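Local atomic coordinates of myosin-I heavy chain (Dictyostelium discoideum, PDB entry 5EJY), a protein that moves along actin as an ATP-driven class VII myosin and takes part in the early steps of phagocytosis and adhesion, this piece being a MyTH4-FERM unit of its tail. Residues Ala355-Pro358 and Lys364-Thr367. Numbering follows the deposited sequence.
Sequences AWLP and KYFT
Leu357 and Tyr365 have the CA atoms nearest each other across the contact, still 8.5 Å apart: a loosely bonded helical turn, kinked at Pro358, faces the loop Lys364-Thr367 that follows helix 351-360, and side chains bridge the gap. Thr367 ends that loop as the N-cap of helix 368-373, its OG1 accepting from the N of Ile370. Leu357 sits in the middle: its CB meets the rim of the Phe366 ring in the ring plane, at CE2 (3.9 Å), while its CD2 branch runs on to Tyr365 CD2 at 4.1 Å. Phe366 has its CG between the backbone N and the carbonyl carbon (chi1 46°), which swings the ring toward the helix; its CZ reaches Leu357 O, 3.8 Å away, edge first. Trp356, with CG opposite the backbone N (chi1 178°), sends the six-membered end of its indole to Tyr365, CZ3 lying 3.9 Å from CE2, and these two side chains cross at about a right angle. Outside the two segments, Leu342 of helix 331-346 and Phe378 of helix 375-383 touch both Leu357 and Tyr365, and Phe378 also meets Phe366 edge-to-face. All the contacts across the two segments are therefore apolar or ring-edge ones, knitting the loop to the helix before it inside the helical central lobe of the FERM domain, while the phenol OH of Tyr365 lies beyond this contact and is satisfied by a hydrogen bond with Glu345.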
ATOM      1  N   ALA A 355     -21.075  -2.957  35.521  1.00 65.74           N
ATOM      2  CA  ALA A 355     -20.478  -4.273  35.703  1.00 65.19           C
ATOM      3  C   ALA A 355     -19.916  -4.804  34.391  1.00 69.32           C
ATOM      4  O   ALA A 355     -19.128  -5.749  34.379  1.00 73.06           O
ATOM      5  N   TRP A 356     -20.325  -4.188  33.286  1.00 69.87           N
ATOM      6  CA  TRP A 356     -19.881  -4.610  31.964  1.00 64.70           C
ATOM      7  C   TRP A 356     -18.610  -3.877  31.521  1.00 66.25           C
ATOM      8  O   TRP A 356     -17.854  -4.370  30.684  1.00 61.41           O
ATOM      9  CB  TRP A 356     -20.999  -4.390  30.940  1.00 67.20           C
ATOM     10  CG  TRP A 356     -20.611  -4.748  29.536  1.00 66.08           C
ATOM     11  CD1 TRP A 356     -20.687  -5.978  28.952  1.00 68.85           C
ATOM     12  CD2 TRP A 356     -20.085  -3.862  28.540  1.00 66.35           C
ATOM     13  NE1 TRP A 356     -20.239  -5.915  27.655  1.00 69.49           N
ATOM     14  CE2 TRP A 356     -19.864  -4.627  27.377  1.00 67.43           C
ATOM     15  CE3 TRP A 356     -19.776  -2.498  28.519  1.00 67.86           C
ATOM     16  CZ2 TRP A 356     -19.347  -4.073  26.205  1.00 65.11           C
ATOM     17  CZ3 TRP A 356     -19.265  -1.949  27.353  1.00 63.51           C
ATOM     18  CH2 TRP A 356     -19.056  -2.737  26.214  1.00 64.32           C
ATOM     19  N   LEU A 357     -18.374  -2.703  32.095  1.00 60.24           N
ATOM     20  CA  LEU A 357     -17.305  -1.836  31.615  1.00 61.74           C
ATOM     21  C   LEU A 357     -15.886  -2.417  31.697  1.00 65.24           C
ATOM     22  O   LEU A 357     -15.227  -2.570  30.668  1.00 63.82           O
ATOM     23  CB  LEU A 357     -17.391  -0.455  32.269  1.00 59.83           C
ATOM     24  CG  LEU A 357     -18.507   0.394  31.660  1.00 58.43           C
ATOM     25  CD1 LEU A 357     -18.661   1.717  32.385  1.00 51.41           C
ATOM     26  CD2 LEU A 357     -18.224   0.621  30.178  1.00 60.37           C
ATOM     27  N   PRO A 358     -15.418  -2.761  32.909  1.00 65.50           N
ATOM     28  CA  PRO A 358     -14.031  -3.219  33.065  1.00 64.29           C
ATOM     29  C   PRO A 358     -13.635  -4.247  32.013  1.00 65.38           C
ATOM     30  O   PRO A 358     -14.328  -5.248  31.837  1.00 63.30           O
ATOM     31  CB  PRO A 358     -14.019  -3.855  34.464  1.00 68.11           C
ATOM     32  CG  PRO A 358     -15.463  -4.035  34.839  1.00 69.37           C
ATOM     33  CD  PRO A 358     -16.190  -2.924  34.151  1.00 67.53           C
ATOM     34  N   LYS A 364     -12.501   2.000  24.216  1.00 50.13           N
ATOM     35  CA  LYS A 364     -13.761   2.477  23.669  1.00 44.51           C
ATOM     36  C   LYS A 364     -14.272   3.689  24.434  1.00 44.51           C
ATOM     37  O   LYS A 364     -14.552   4.730  23.845  1.00 42.90           O
ATOM     38  CB  LYS A 364     -14.814   1.368  23.681  1.00 50.19           C
ATOM     39  CG  LYS A 364     -14.411   0.111  22.931  1.00 52.24           C
ATOM     40  CD  LYS A 364     -15.598  -0.833  22.762  1.00 51.39           C
ATOM     41  N   TYR A 365     -14.397   3.555  25.751  1.00 42.06           N
ATOM     42  CA  TYR A 365     -14.982   4.620  26.558  1.00 40.36           C
ATOM     43  C   TYR A 365     -13.987   5.192  27.564  1.00 37.47           C
ATOM     44  O   TYR A 365     -14.150   6.317  28.035  1.00 40.88           O
ATOM     45  CB  TYR A 365     -16.264   4.130  27.251  1.00 42.80           C
ATOM     46  CG  TYR A 365     -17.198   3.392  26.312  1.00 45.03           C
ATOM     47  CD1 TYR A 365     -17.937   4.075  25.349  1.00 42.77           C
ATOM     48  CD2 TYR A 365     -17.330   2.010  26.381  1.00 45.33           C
ATOM     49  CE1 TYR A 365     -18.789   3.395  24.485  1.00 41.92           C
ATOM     50  CE2 TYR A 365     -18.169   1.328  25.523  1.00 47.99           C
ATOM     51  CZ  TYR A 365     -18.896   2.022  24.577  1.00 43.91           C
ATOM     52  OH  TYR A 365     -19.731   1.332  23.730  1.00 51.91           O
ATOM     53  N   PHE A 366     -12.954   4.418  27.877  1.00 42.33           N
ATOM     54  CA  PHE A 366     -11.843   4.918  28.685  1.00 43.66           C
ATOM     55  C   PHE A 366     -10.550   4.190  28.341  1.00 41.39           C
ATOM     56  O   PHE A 366     -10.558   3.195  27.611  1.00 46.19           O
ATOM     57  CB  PHE A 366     -12.143   4.764  30.181  1.00 46.10           C
ATOM     58  CG  PHE A 366     -12.705   3.425  30.543  1.00 46.05           C
ATOM     59  CD1 PHE A 366     -11.941   2.281  30.403  1.00 48.65           C
ATOM     60  CD2 PHE A 366     -14.006   3.308  31.011  1.00 44.65           C
ATOM     61  CE1 PHE A 366     -12.463   1.037  30.726  1.00 55.42           C
ATOM     62  CE2 PHE A 366     -14.531   2.071  31.339  1.00 51.77           C
ATOM     63  CZ  PHE A 366     -13.757   0.933  31.195  1.00 52.52           C
ATOM     64  N   THR A 367      -9.444   4.691  28.881  1.00 44.41           N
ATOM     65  CA  THR A 367      -8.141   4.052  28.739  1.00 50.04           C
ATOM     66  C   THR A 367      -7.902   3.073  29.883  1.00 54.58           C
ATOM     67  O   THR A 367      -8.498   3.206  30.950  1.00 51.66           O
ATOM     68  CB  THR A 367      -7.011   5.094  28.776  1.00 47.05           C
ATOM     69  OG1 THR A 367      -7.103   5.845  29.990  1.00 48.03           O
ATOM     70  CG2 THR A 367      -7.126   6.046  27.604  1.00 42.84           C
TER